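Local coordinates for protein oligogalacturonate lyase (Yersinia enterocolitica subsp. enterocolitica, PDB 3PE7) that cleaves oligogalacturonates by beta-elimination in the cytoplasm as a seven-bladed beta-propeller lyase that binds manganese, at residues L9-Y14 against T24-P29; V31-N36 against L50-A55; E236-T241 against Y254-K259; R264-A269 against Q278-P283. All coordinates share one frame; numbering follows the deposited sequence.

Contact 1. Residues L9-Y14 against T24-P29; sequences LTFDTY and TRLTPP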
loop_
_atom_site.group_PDB
_atom_site.type_symbol
_atom_site.label_atom_id
_atom_site.label_comp_id
_atom_site.label_asym_id
_atom_site.label_seq_id
_atom_site.Cartn_x
_atom_site.Cartn_y
_atom_site.Cartn_z
ATOM N N LEU A 9 -11.379 20.450 -9.534
ATOM C CA LEU A 9 -10.028 20.675 -9.051
ATOM C C LEU A 9 -9.183 21.324 -10.124
ATOM O O LEU A 9 -9.359 21.041 -11.307
ATOM C CB LEU A 9 -9.391 19.363 -8.611
ATOM C CG LEU A 9 -10.124 18.580 -7.523
ATOM C CD1 LEU A 9 -9.312 17.348 -7.208
ATOM C CD2 LEU A 9 -10.326 19.424 -6.282
ATOM N N THR A 10 -8.249 22.162 -9.695
ATOM C CA THR A 10 -7.242 22.708 -10.591
ATOM C C THR A 10 -6.010 21.809 -10.594
ATOM O O THR A 10 -5.594 21.327 -9.540
ATOM C CB THR A 10 -6.841 24.131 -10.139
ATOM O OG1 THR A 10 -7.984 24.986 -10.150
ATOM C CG2 THR A 10 -5.792 24.711 -11.045
ATOM N N PHE A 11 -5.460 21.544 -11.776
ATOM C CA PHE A 11 -4.261 20.726 -11.918
ATOM C C PHE A 11 -3.128 21.695 -12.218
ATOM O O PHE A 11 -3.161 22.410 -13.242
ATOM C CB PHE A 11 -4.393 19.747 -13.094
ATOM C CG PHE A 11 -5.293 18.557 -12.840
ATOM C CD1 PHE A 11 -5.397 17.560 -13.810
ATOM C CD2 PHE A 11 -6.006 18.414 -11.642
ATOM C CE1 PHE A 11 -6.215 16.448 -13.628
ATOM C CE2 PHE A 11 -6.829 17.316 -11.431
ATOM C CZ PHE A 11 -6.937 16.307 -12.422
ATOM N N ASP A 12 -2.120 21.726 -11.358
ATOM C CA ASP A 12 -1.034 22.691 -11.513
ATOM C C ASP A 12 0.256 22.010 -11.967
ATOM O O ASP A 12 0.850 21.205 -11.231
ATOM C CB ASP A 12 -0.828 23.481 -10.220
ATOM C CG ASP A 12 -2.028 24.356 -9.884
ATOM O OD1 ASP A 12 -2.311 25.280 -10.664
ATOM O OD2 ASP A 12 -2.685 24.133 -8.860
ATOM N N THR A 13 0.678 22.339 -13.183
ATOM C CA THR A 13 1.794 21.658 -13.844
ATOM C C THR A 13 3.050 22.538 -13.870
ATOM O O THR A 13 2.973 23.741 -14.153
ATOM C CB THR A 13 1.429 21.250 -15.273
ATOM O OG1 THR A 13 0.235 20.464 -15.254
ATOM C CG2 THR A 13 2.548 20.429 -15.917
ATOM N N TYR A 14 4.189 21.926 -13.557
ATOM C CA TYR A 14 5.472 22.624 -13.435
ATOM C C TYR A 14 6.628 21.662 -13.714
ATOM O O TYR A 14 6.409 20.508 -14.079
ATOM C CB TYR A 14 5.610 23.240 -12.033
ATOM C CG TYR A 14 5.462 22.258 -10.898
ATOM C CD1 TYR A 14 4.199 21.755 -10.532
ATOM C CD2 TYR A 14 6.570 21.825 -10.191
ATOM C CE1 TYR A 14 4.072 20.857 -9.500
ATOM C CE2 TYR A 14 6.446 20.947 -9.148
ATOM C CZ TYR A 14 5.196 20.461 -8.812
ATOM O OH TYR A 14 5.068 19.582 -7.770
ATOM N N THR A 24 2.629 17.273 -12.175
ATOM C CA THR A 24 1.320 17.917 -12.050
ATOM C C THR A 24 0.769 17.627 -10.663
ATOM O O THR A 24 0.679 16.462 -10.269
ATOM C CB THR A 24 0.347 17.434 -13.151
ATOM O OG1 THR A 24 0.903 17.788 -14.428
ATOM C CG2 THR A 24 -1.012 18.116 -13.001
ATOM N N ARG A 25 0.437 18.686 -9.927
ATOM C CA ARG A 25 -0.263 18.560 -8.644
ATOM C C ARG A 25 -1.765 18.526 -8.905
ATOM O O ARG A 25 -2.303 19.398 -9.603
ATOM C CB ARG A 25 0.055 19.754 -7.760
ATOM C CG ARG A 25 -0.492 19.630 -6.342
ATOM C CD ARG A 25 -0.053 20.799 -5.516
ATOM N NE ARG A 25 -0.691 22.038 -5.978
ATOM C CZ ARG A 25 -0.221 23.253 -5.727
ATOM N NH1 ARG A 25 0.895 23.410 -5.031
ATOM N NH2 ARG A 25 -0.881 24.324 -6.187
ATOM N N LEU A 26 -2.429 17.531 -8.325
ATOM C CA LEU A 26 -3.832 17.258 -8.654
ATOM C C LEU A 26 -4.821 17.843 -7.654
ATOM O O LEU A 26 -5.998 18.006 -7.972
ATOM C CB LEU A 26 -4.061 15.749 -8.746
ATOM C CG LEU A 26 -3.202 14.937 -9.720
ATOM C CD1 LEU A 26 -3.547 13.465 -9.581
ATOM C CD2 LEU A 26 -3.410 15.388 -11.158
ATOM N N THR A 27 -4.350 18.126 -6.442
ATOM C CA THR A 27 -5.233 18.540 -5.342
ATOM C C THR A 27 -4.689 19.813 -4.686
ATOM O O THR A 27 -3.468 20.082 -4.758
ATOM C CB THR A 27 -5.374 17.410 -4.271
ATOM O OG1 THR A 27 -4.083 17.098 -3.743
ATOM C CG2 THR A 27 -5.984 16.146 -4.881
ATOM N N PRO A 28 -5.581 20.612 -4.069
ATOM C CA PRO A 28 -5.166 21.893 -3.501
ATOM C C PRO A 28 -4.527 21.731 -2.116
ATOM O O PRO A 28 -5.145 21.119 -1.239
ATOM C CB PRO A 28 -6.487 22.679 -3.410
ATOM C CG PRO A 28 -7.547 21.615 -3.215
ATOM C CD PRO A 28 -7.049 20.401 -3.977
ATOM N N PRO A 29 -3.316 22.287 -1.917
ATOM C CA PRO A 29 -2.563 22.008 -0.693
ATOM C C PRO A 29 -3.056 22.776 0.536
ATOM O O PRO A 29 -2.382 22.765 1.568
ATOM C CB PRO A 29 -1.123 22.386 -1.073
ATOM C CG PRO A 29 -1.276 23.420 -2.140
ATOM C CD PRO A 29 -2.480 22.965 -2.928
HETATM O O HOH W 1 -3.088 21.670 -7.548
#
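Asp12 and Arg25 meet twice, through their backbones and through their side chains. The amide of each bonds to the carbonyl of the other, Asp12 N to Arg25 O and Arg25 N to Asp12 O both at 2.9 Å. On one face of the sheet the two side chains run side by side in the same direction, and NH2 of Arg25 reaches OD2 of Asp12 at 3.2 Å in a salt bridge. The carboxylate and guanidinium planes stand 82° apart, and the donor approaches OD2 from above the carboxylate plane. A water accepts from Arg25 NE, placed there by the bend in the chain (chi3 68°), and lies 2.8 Å from Asp12 OD2, with Thr10 O also in its reach, while Pro29 CD packs over the centre of the guanidinium. On the other face of the sheet, OG1 of Thr13 and OG1 of Thr24 share a hydrogen bond of 2.9 Å. This is the antiparallel hairpin of strands 12-15 and 22-25, which forms the outer edge of a propeller blade whose next strand, 376-381, comes from the C-terminal end of the chain. Beyond the paired residues, before strand 12-15 and after strand 22-25, side-chain packing takes over. CD2 of Leu26 sits over the centre of the Phe11 ring, 3.7 Å from its centroid and 4° off the normal, a CH-pi contact. Leu9 reaches across with CD1 to Leu26 O (3.5 Å) and with CD2 to Pro28 CD. Leu65 of strand 61-66 touches Leu9, Phe11 and Leu26, and Thr27 OG1 is hydrogen-bonded to Leu377 N.

Contact 2. Residues V31-N36 against L50-A55; sequences VTCHRN and LLFGGA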
loop_
_atom_site.group_PDB
_atom_site.type_symbol
_atom_site.label_atom_id
_atom_site.label_comp_id
_atom_site.label_asym_id
_atom_site.label_seq_id
_atom_site.Cartn_x
_atom_site.Cartn_y
_atom_site.Cartn_z
ATOM N N VAL A 31 -6.032 21.771 1.475
ATOM C CA VAL A 31 -6.881 20.668 1.963
ATOM C C VAL A 31 -6.033 19.389 1.979
ATOM O O VAL A 31 -5.402 19.062 0.976
ATOM C CB VAL A 31 -8.119 20.462 1.058
ATOM C CG1 VAL A 31 -8.978 19.265 1.551
ATOM C CG2 VAL A 31 -8.902 21.761 0.976
ATOM N N THR A 32 -6.029 18.671 3.099
ATOM C CA THR A 32 -5.280 17.413 3.161
ATOM C C THR A 32 -5.893 16.371 2.237
ATOM O O THR A 32 -7.052 15.995 2.394
ATOM C CB THR A 32 -5.204 16.881 4.611
ATOM O OG1 THR A 32 -4.433 17.807 5.383
ATOM C CG2 THR A 32 -4.570 15.480 4.670
ATOM N N CYS A 33 -5.108 15.941 1.243
ATOM C CA CYS A 33 -5.501 14.854 0.339
ATOM C C CYS A 33 -4.320 13.898 0.210
ATOM O O CYS A 33 -3.155 14.313 0.237
ATOM C CB CYS A 33 -5.849 15.393 -1.054
ATOM S SG CYS A 33 -7.252 16.551 -1.064
ATOM N N HIS A 34 -4.603 12.618 0.069
ATOM C CA HIS A 34 -3.510 11.661 -0.045
ATOM C C HIS A 34 -3.917 10.477 -0.892
ATOM O O HIS A 34 -5.097 10.146 -1.004
ATOM C CB HIS A 34 -3.087 11.150 1.346
ATOM C CG HIS A 34 -4.153 10.342 2.012
ATOM N ND1 HIS A 34 -4.290 8.984 1.805
ATOM C CD2 HIS A 34 -5.186 10.713 2.806
ATOM C CE1 HIS A 34 -5.332 8.545 2.497
ATOM N NE2 HIS A 34 -5.900 9.576 3.101
ATOM N N ARG A 35 -2.924 9.830 -1.494
ATOM C CA ARG A 35 -3.198 8.606 -2.242
ATOM C C ARG A 35 -3.375 7.415 -1.300
ATOM O O ARG A 35 -3.012 7.491 -0.125
ATOM C CB ARG A 35 -2.056 8.376 -3.229
ATOM C CG ARG A 35 -0.835 7.870 -2.518
ATOM C CD ARG A 35 -0.885 6.338 -2.667
ATOM N NE ARG A 35 -0.180 6.117 -3.867
ATOM C CZ ARG A 35 -0.311 5.184 -4.799
ATOM N NH1 ARG A 35 -1.208 4.181 -4.790
ATOM N NH2 ARG A 35 0.533 5.317 -5.799
ATOM N N ASN A 36 -3.914 6.297 -1.802
ATOM C CA ASN A 36 -4.084 5.089 -0.992
ATOM C C ASN A 36 -2.776 4.292 -0.863
ATOM O O ASN A 36 -1.738 4.711 -1.397
ATOM C CB ASN A 36 -5.240 4.219 -1.543
ATOM C CG ASN A 36 -4.887 3.485 -2.850
ATOM O OD1 ASN A 36 -5.569 2.520 -3.229
ATOM N ND2 ASN A 36 -3.862 3.940 -3.541
ATOM N N LEU A 50 -9.280 8.199 -10.760
ATOM C CA LEU A 50 -8.359 7.926 -9.647
ATOM C C LEU A 50 -9.049 8.056 -8.288
ATOM O O LEU A 50 -9.610 9.094 -7.970
ATOM C CB LEU A 50 -7.156 8.876 -9.719
ATOM C CG LEU A 50 -6.150 8.880 -8.557
ATOM C CD1 LEU A 50 -5.467 7.520 -8.430
ATOM C CD2 LEU A 50 -5.128 9.996 -8.727
ATOM N N LEU A 51 -8.994 6.982 -7.510
ATOM C CA LEU A 51 -9.453 6.933 -6.118
ATOM C C LEU A 51 -8.421 7.613 -5.211
ATOM O O LEU A 51 -7.222 7.329 -5.317
ATOM C CB LEU A 51 -9.542 5.469 -5.685
ATOM C CG LEU A 51 -10.027 5.209 -4.243
ATOM C CD1 LEU A 51 -11.508 5.563 -4.103
ATOM C CD2 LEU A 51 -9.777 3.756 -3.857
ATOM N N PHE A 52 -8.901 8.461 -4.305
ATOM C CA PHE A 52 -8.026 9.120 -3.318
ATOM C C PHE A 52 -8.795 9.518 -2.051
ATOM O O PHE A 52 -10.020 9.419 -1.982
ATOM C CB PHE A 52 -7.280 10.317 -3.931
ATOM C CG PHE A 52 -8.123 11.536 -4.143
ATOM C CD1 PHE A 52 -8.045 12.591 -3.244
ATOM C CD2 PHE A 52 -8.994 11.648 -5.250
ATOM C CE1 PHE A 52 -8.814 13.752 -3.418
ATOM C CE2 PHE A 52 -9.779 12.806 -5.445
ATOM C CZ PHE A 52 -9.696 13.862 -4.523
ATOM N N GLY A 53 -8.062 9.945 -1.041
ATOM C CA GLY A 53 -8.677 10.401 0.215
ATOM C C GLY A 53 -8.503 11.905 0.312
ATOM O O GLY A 53 -7.445 12.446 -0.048
ATOM N N GLY A 54 -9.557 12.589 0.743
ATOM C CA GLY A 54 -9.551 14.051 0.824
ATOM C C GLY A 54 -10.355 14.544 2.010
ATOM O O GLY A 54 -11.229 13.847 2.519
ATOM N N ALA A 55 -10.030 15.754 2.465
ATOM C CA ALA A 55 -10.638 16.298 3.682
ATOM C C ALA A 55 -11.684 17.394 3.425
ATOM O O ALA A 55 -12.065 18.089 4.347
ATOM C CB ALA A 55 -9.538 16.816 4.623
HETATM O O HOH W 2 -4.686 6.825 -4.602
#
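His34 and Gly53 form the hydrogen-bonded pair of this antiparallel contact: His34 N donates a hydrogen bond to Gly53 O at 2.8 Å, and Gly53 N donates one to His34 O at 3.0 Å. The second bond is straight, 170° at the hydrogen. One pair on, Cys33 and Gly54 are a non-hydrogen-bonded pair, and Cys33 CA makes a CA-H...O contact with Gly53 O. A water extends the link beyond the paired residues, accepting from Asn36 N and donating to Leu51 O at 2.7 Å. The imidazole of His34 is held at both nitrogens: ND1 donates to Arg35 O at 2.8 Å, and NE2 is hydrogen-bonded to Thr83 OG1. With CG between the backbone N and the carbonyl carbon (chi1 66°), the ring passes over Gly53, whose CA lies 4.0 Å above the ring plane toward the rim. On the other face of the sheet, SG of Cys33 comes to the edge of the Phe52 ring, 4.0 Å from CE1, a sulfur-aromatic contact. Beyond it, Val31 CG1 packs on Ala55 CB at 4.0 Å. Strand 33-34 is an outermost strand of its blade and strand 49-54 its neighbour, paired in turn with strand 61-66. Leu377 of strand 376-381, in the adjoining blade, packs against Cys33 and Phe52, while His34 stacks on Phe84 and its side chain is about 7 Å from those of the manganese ligands Gln350 and His355.

Contact 3. Residues E236-T241 against Y254-K259; sequences EGESCT and YVSYLK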
loop_
_atom_site.group_PDB
_atom_site.type_symbol
_atom_site.label_atom_id
_atom_site.label_comp_id
_atom_site.label_asym_id
_atom_site.label_seq_id
_atom_site.Cartn_x
_atom_site.Cartn_y
_atom_site.Cartn_z
ATOM N N GLU A 236 22.883 -14.159 8.825
ATOM C CA GLU A 236 23.260 -13.492 10.057
ATOM C C GLU A 236 23.311 -11.990 9.835
ATOM O O GLU A 236 23.952 -11.519 8.889
ATOM C CB GLU A 236 24.622 -14.004 10.552
ATOM C CG GLU A 236 24.913 -13.638 11.993
ATOM C CD GLU A 236 23.915 -14.243 12.964
ATOM O OE1 GLU A 236 23.616 -13.593 13.996
ATOM O OE2 GLU A 236 23.425 -15.367 12.697
ATOM N N GLY A 237 22.633 -11.250 10.707
ATOM C CA GLY A 237 22.538 -9.790 10.591
ATOM C C GLY A 237 21.602 -9.255 9.506
ATOM O O GLY A 237 21.562 -8.047 9.280
ATOM N N GLU A 238 20.858 -10.145 8.844
ATOM C CA GLU A 238 19.998 -9.753 7.699
ATOM C C GLU A 238 18.607 -9.348 8.150
ATOM O O GLU A 238 17.961 -10.059 8.946
ATOM C CB GLU A 238 19.899 -10.868 6.656
ATOM C CG GLU A 238 19.029 -10.474 5.434
ATOM C CD GLU A 238 18.882 -11.557 4.373
ATOM O OE1 GLU A 238 18.441 -11.196 3.255
ATOM O OE2 GLU A 238 19.188 -12.741 4.639
ATOM N N SER A 239 18.164 -8.199 7.633
ATOM C CA SER A 239 16.796 -7.713 7.785
ATOM C C SER A 239 16.150 -7.776 6.405
ATOM O O SER A 239 16.834 -7.569 5.398
ATOM C CB SER A 239 16.785 -6.256 8.271
ATOM O OG SER A 239 17.250 -6.153 9.616
ATOM N N CYS A 240 14.864 -8.106 6.373
ATOM C CA CYS A 240 14.082 -8.168 5.142
ATOM C C CYS A 240 12.782 -7.389 5.355
ATOM O O CYS A 240 12.106 -7.557 6.374
ATOM C CB CYS A 240 13.762 -9.617 4.777
ATOM S SG CYS A 240 15.205 -10.675 4.582
ATOM N N THR A 241 12.417 -6.541 4.400
ATOM C CA THR A 241 11.279 -5.661 4.606
ATOM C C THR A 241 10.726 -5.263 3.244
ATOM O O THR A 241 11.297 -5.667 2.201
ATOM C CB THR A 241 11.704 -4.408 5.442
ATOM O OG1 THR A 241 10.544 -3.635 5.787
ATOM C CG2 THR A 241 12.725 -3.569 4.691
ATOM N N TYR A 254 11.335 -7.970 -2.349
ATOM C CA TYR A 254 11.569 -7.381 -1.031
ATOM C C TYR A 254 12.922 -6.698 -0.986
ATOM O O TYR A 254 13.727 -6.803 -1.915
ATOM C CB TYR A 254 11.466 -8.450 0.084
ATOM C CG TYR A 254 12.510 -9.546 -0.018
ATOM C CD1 TYR A 254 12.299 -10.672 -0.837
ATOM C CD2 TYR A 254 13.713 -9.456 0.700
ATOM C CE1 TYR A 254 13.277 -11.684 -0.931
ATOM C CE2 TYR A 254 14.679 -10.458 0.616
ATOM C CZ TYR A 254 14.452 -11.565 -0.197
ATOM O OH TYR A 254 15.443 -12.534 -0.278
ATOM N N VAL A 255 13.171 -6.012 0.126
ATOM C CA VAL A 255 14.414 -5.284 0.324
ATOM C C VAL A 255 15.209 -5.968 1.437
ATOM O O VAL A 255 14.637 -6.363 2.467
ATOM C CB VAL A 255 14.137 -3.819 0.672
ATOM C CG1 VAL A 255 15.421 -3.086 1.084
ATOM C CG2 VAL A 255 13.531 -3.123 -0.521
ATOM N N SER A 256 16.507 -6.117 1.213
ATOM C CA SER A 256 17.387 -6.782 2.165
ATOM C C SER A 256 18.551 -5.867 2.560
ATOM O O SER A 256 19.116 -5.159 1.728
ATOM C CB SER A 256 17.939 -8.069 1.546
ATOM O OG SER A 256 18.912 -8.673 2.396
ATOM N N TYR A 257 18.935 -5.910 3.823
ATOM C CA TYR A 257 20.167 -5.240 4.234
ATOM C C TYR A 257 20.785 -5.954 5.431
ATOM O O TYR A 257 20.125 -6.761 6.081
ATOM C CB TYR A 257 19.920 -3.753 4.515
ATOM C CG TYR A 257 18.887 -3.449 5.588
ATOM C CD1 TYR A 257 19.270 -3.228 6.913
ATOM C CD2 TYR A 257 17.525 -3.345 5.267
ATOM C CE1 TYR A 257 18.315 -2.928 7.899
ATOM C CE2 TYR A 257 16.571 -3.045 6.246
ATOM C CZ TYR A 257 16.974 -2.838 7.552
ATOM O OH TYR A 257 16.024 -2.534 8.516
ATOM N N LEU A 258 22.053 -5.645 5.699
ATOM C CA LEU A 258 22.826 -6.327 6.740
ATOM C C LEU A 258 23.290 -5.327 7.775
ATOM O O LEU A 258 23.661 -4.204 7.435
ATOM C CB LEU A 258 24.050 -7.010 6.135
ATOM C CG LEU A 258 23.846 -8.140 5.134
ATOM C CD1 LEU A 258 25.202 -8.514 4.492
ATOM C CD2 LEU A 258 23.196 -9.341 5.825
ATOM N N LYS A 259 23.264 -5.737 9.040
ATOM C CA LYS A 259 23.853 -4.912 10.083
ATOM C C LYS A 259 25.324 -4.661 9.728
ATOM O O LYS A 259 26.008 -5.553 9.242
ATOM C CB LYS A 259 23.708 -5.599 11.445
ATOM C CG LYS A 259 24.132 -4.732 12.638
ATOM C CD LYS A 259 23.335 -5.098 13.887
ATOM C CE LYS A 259 23.873 -4.380 15.132
ATOM N NZ LYS A 259 25.124 -5.031 15.659
#
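Tyr257 holds CG between its backbone N and carbonyl carbon (chi1 59°), and its ring lies against Ser239, whose CB sits 3.5 Å above the ring plane, displaced toward the rim on the CZ side, in a CH-pi contact. Thr241 CG2 approaches the same ring at its edge, 4.2 Å from CE2. On the other face of the sheet Glu238 is extended, CG anti to the backbone N (chi1 -179°), and carries its carboxylate to Ser256. Ser256 OG donates to OE1 of Glu238 at 2.7 Å, arriving on the anti side; OE1 is also in a salt bridge with Lys232, so the serine and the lysine share one oxygen, while OE2 accepts from Ala235 N. Cys240 SG lies obliquely to the Tyr254 ring, 4.0 Å from CE2. These two faces belong to a beta hairpin, strands 238-245 and 252-258, the first two strands of a four-stranded propeller blade. Its backbone pairs are Ser239 with Tyr257 and Thr241 with Val255, each joined by two bonds; Ser239 N to Tyr257 O, 2.9 Å, is nearly straight at 174°. Lys259 N adds a bond to Gly237 O, also 2.9 Å, and Leu258 CD2 packs on Glu238 CB at 3.7 Å. Farther out, Ser239 OG is hydrogen-bonded to His211 ND1 and Tyr254 OH to Asn276 ND2. Arg264, in the next strand of the blade, makes a cation-pi contact with Tyr257.

Contact 4. Residues R264-A269 against Q278-P283; sequences RFIYSA and QLTSMP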
loop_
_atom_site.group_PDB
_atom_site.type_symbol
_atom_site.label_atom_id
_atom_site.label_comp_id
_atom_site.label_asym_id
_atom_site.label_seq_id
_atom_site.Cartn_x
_atom_site.Cartn_y
_atom_site.Cartn_z
ATOM N N ARG A 264 21.410 -1.110 0.696
ATOM C CA ARG A 264 20.158 -1.833 0.549
ATOM C C ARG A 264 20.146 -2.529 -0.793
ATOM O O ARG A 264 20.711 -2.015 -1.756
ATOM C CB ARG A 264 18.987 -0.841 0.594
ATOM C CG ARG A 264 18.267 -0.742 1.934
ATOM C CD ARG A 264 19.089 -0.084 2.993
ATOM N NE ARG A 264 18.265 0.248 4.166
ATOM C CZ ARG A 264 18.760 0.472 5.384
ATOM N NH1 ARG A 264 17.949 0.765 6.392
ATOM N NH2 ARG A 264 20.068 0.399 5.601
ATOM N N PHE A 265 19.461 -3.675 -0.857
ATOM C CA PHE A 265 19.378 -4.481 -2.079
ATOM C C PHE A 265 17.956 -4.958 -2.351
ATOM O O PHE A 265 17.245 -5.352 -1.426
ATOM C CB PHE A 265 20.315 -5.694 -1.981
ATOM C CG PHE A 265 21.764 -5.318 -1.906
ATOM C CD1 PHE A 265 22.508 -5.163 -3.065
ATOM C CD2 PHE A 265 22.376 -5.079 -0.669
ATOM C CE1 PHE A 265 23.854 -4.775 -2.997
ATOM C CE2 PHE A 265 23.719 -4.710 -0.601
ATOM C CZ PHE A 265 24.447 -4.561 -1.764
ATOM N N ILE A 266 17.546 -4.889 -3.616
ATOM C CA ILE A 266 16.277 -5.496 -4.050
ATOM C C ILE A 266 16.499 -6.974 -4.369
ATOM O O ILE A 266 17.449 -7.323 -5.098
ATOM C CB ILE A 266 15.677 -4.793 -5.301
ATOM C CG1 ILE A 266 15.504 -3.288 -5.057
ATOM C CG2 ILE A 266 14.370 -5.435 -5.709
ATOM C CD1 ILE A 266 15.117 -2.506 -6.328
ATOM N N TYR A 267 15.633 -7.821 -3.815
ATOM C CA TYR A 267 15.684 -9.270 -4.014
ATOM C C TYR A 267 14.357 -9.743 -4.574
ATOM O O TYR A 267 13.326 -9.084 -4.410
ATOM C CB TYR A 267 15.900 -9.980 -2.675
ATOM C CG TYR A 267 17.345 -10.183 -2.274
ATOM C CD1 TYR A 267 17.942 -11.443 -2.347
ATOM C CD2 TYR A 267 18.119 -9.113 -1.833
ATOM C CE1 TYR A 267 19.278 -11.634 -1.967
ATOM C CE2 TYR A 267 19.456 -9.301 -1.454
ATOM C CZ TYR A 267 20.017 -10.557 -1.529
ATOM O OH TYR A 267 21.339 -10.726 -1.168
ATOM N N SER A 268 14.386 -10.889 -5.244
ATOM C CA SER A 268 13.178 -11.528 -5.735
ATOM C C SER A 268 13.176 -12.947 -5.203
ATOM O O SER A 268 14.249 -13.552 -5.083
ATOM C CB SER A 268 13.229 -11.573 -7.262
ATOM O OG SER A 268 11.924 -11.691 -7.769
ATOM N N ALA A 269 11.997 -13.476 -4.879
ATOM C CA ALA A 269 11.868 -14.891 -4.517
ATOM C C ALA A 269 10.845 -15.541 -5.433
ATOM O O ALA A 269 9.766 -14.996 -5.613
ATOM C CB ALA A 269 11.410 -15.030 -3.084
ATOM N N GLN A 278 19.395 -11.802 -5.595
ATOM C CA GLN A 278 19.697 -10.379 -5.496
ATOM C C GLN A 278 19.625 -9.752 -6.884
ATOM O O GLN A 278 20.320 -10.184 -7.815
ATOM C CB GLN A 278 21.091 -10.169 -4.895
ATOM C CG GLN A 278 21.445 -8.719 -4.676
ATOM C CD GLN A 278 22.836 -8.543 -4.093
ATOM O OE1 GLN A 278 23.104 -8.947 -2.967
ATOM N NE2 GLN A 278 23.712 -7.923 -4.852
ATOM N N LEU A 279 18.790 -8.735 -7.026
ATOM C CA LEU A 279 18.591 -8.108 -8.326
ATOM C C LEU A 279 19.496 -6.901 -8.534
ATOM O O LEU A 279 20.143 -6.780 -9.581
ATOM C CB LEU A 279 17.113 -7.741 -8.529
ATOM C CG LEU A 279 16.106 -8.883 -8.369
ATOM C CD1 LEU A 279 14.684 -8.374 -8.608
ATOM C CD2 LEU A 279 16.437 -10.068 -9.308
ATOM N N THR A 280 19.537 -6.009 -7.540
ATOM C CA THR A 280 20.286 -4.750 -7.668
ATOM C C THR A 280 20.409 -4.050 -6.320
ATOM O O THR A 280 19.678 -4.351 -5.376
ATOM C CB THR A 280 19.647 -3.785 -8.713
ATOM O OG1 THR A 280 20.510 -2.656 -8.905
ATOM C CG2 THR A 280 18.250 -3.289 -8.259
ATOM N N SER A 281 21.362 -3.124 -6.224
ATOM C CA SER A 281 21.483 -2.288 -5.046
ATOM C C SER A 281 20.506 -1.127 -5.233
ATOM O O SER A 281 20.052 -0.872 -6.352
ATOM C CB SER A 281 22.919 -1.776 -4.915
ATOM O OG SER A 281 23.270 -1.049 -6.076
ATOM N N MET A 282 20.150 -0.441 -4.149
ATOM C CA MET A 282 19.261 0.715 -4.240
ATOM C C MET A 282 19.622 1.735 -3.152
ATOM O O MET A 282 20.191 1.359 -2.128
ATOM C CB MET A 282 17.800 0.269 -4.064
ATOM C CG MET A 282 17.515 -0.296 -2.690
ATOM S SD MET A 282 15.807 -0.792 -2.395
ATOM C CE MET A 282 14.852 0.642 -2.888
ATOM N N PRO A 283 19.281 3.016 -3.363
ATOM C CA PRO A 283 19.342 3.940 -2.240
ATOM C C PRO A 283 18.299 3.556 -1.199
ATOM O O PRO A 283 17.304 2.885 -1.521
ATOM C CB PRO A 283 18.958 5.301 -2.851
ATOM C CG PRO A 283 18.813 5.105 -4.277
ATOM C CD PRO A 283 18.678 3.635 -4.556
#
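Gln278 lies across the rings of Tyr267 and Phe265. Its CA is 3.7 Å above the Tyr267 plane, over the ring centre, and its CB adds a CH-pi contact to the same face, while Phe265 O meets that ring in plane at the edge. CG of Gln278 is anti to the backbone N (chi1 -176°) and the chain stays extended beyond it, which carries the amide to Phe265, where OE1 lies 3.8 Å above the ring plane toward the rim and NE2 is 3.5 Å from CD1; the amide and this ring are 25° apart. Ser281 CB packs against Phe265 CE1. On the other face of the sheet Ile266 packs against three residues: the Thr280 side chain lies beside it, CG2 3.8 Å from CD1, while the side chains of Leu279 and Met282 cross it at about a right angle, SD 3.7 Å from CG1. The strands form an antiparallel hairpin with a classic beta bulge, Leu279 and Thr280 both facing Ile266. Ile266 O accepts a hydrogen bond from Leu279 N at 2.7 Å and a weak one from Thr280 N at 3.5 Å, and Ile266 N donates to Thr280 O. The chemistry thus divides by face: Leu279, Met282, the Thr280 methyl and Leu288 of the next blade gather around Ile266, whereas on the other side an exposed glutamine lays its aliphatic chain and amide over aromatic rings.

Overall arrangement
The four contacts come in series along a single seven-bladed propeller chain. Contacts 1 and 2 lie in adjoining blades, their centres 13 Å apart, and touch where Thr27 packs on Cys33 and Phe52 and Leu26 on Leu50; the blade of contact 1 joins N-terminal strands to strands from the C-terminal end, so it closes the ring. Contacts 3 and 4 share one four-stranded blade, centres 10 Å apart, because strands 252-258 and 264-269 are neighbours and bond through Ser256 with Phe265 and Tyr254 with Tyr267. Contact 2 stands across the chain's centre from this blade, its centre 31 Å from that of contact 4. Contacts 2 and 3 each have a side chain about 10 Å from the manganese ion.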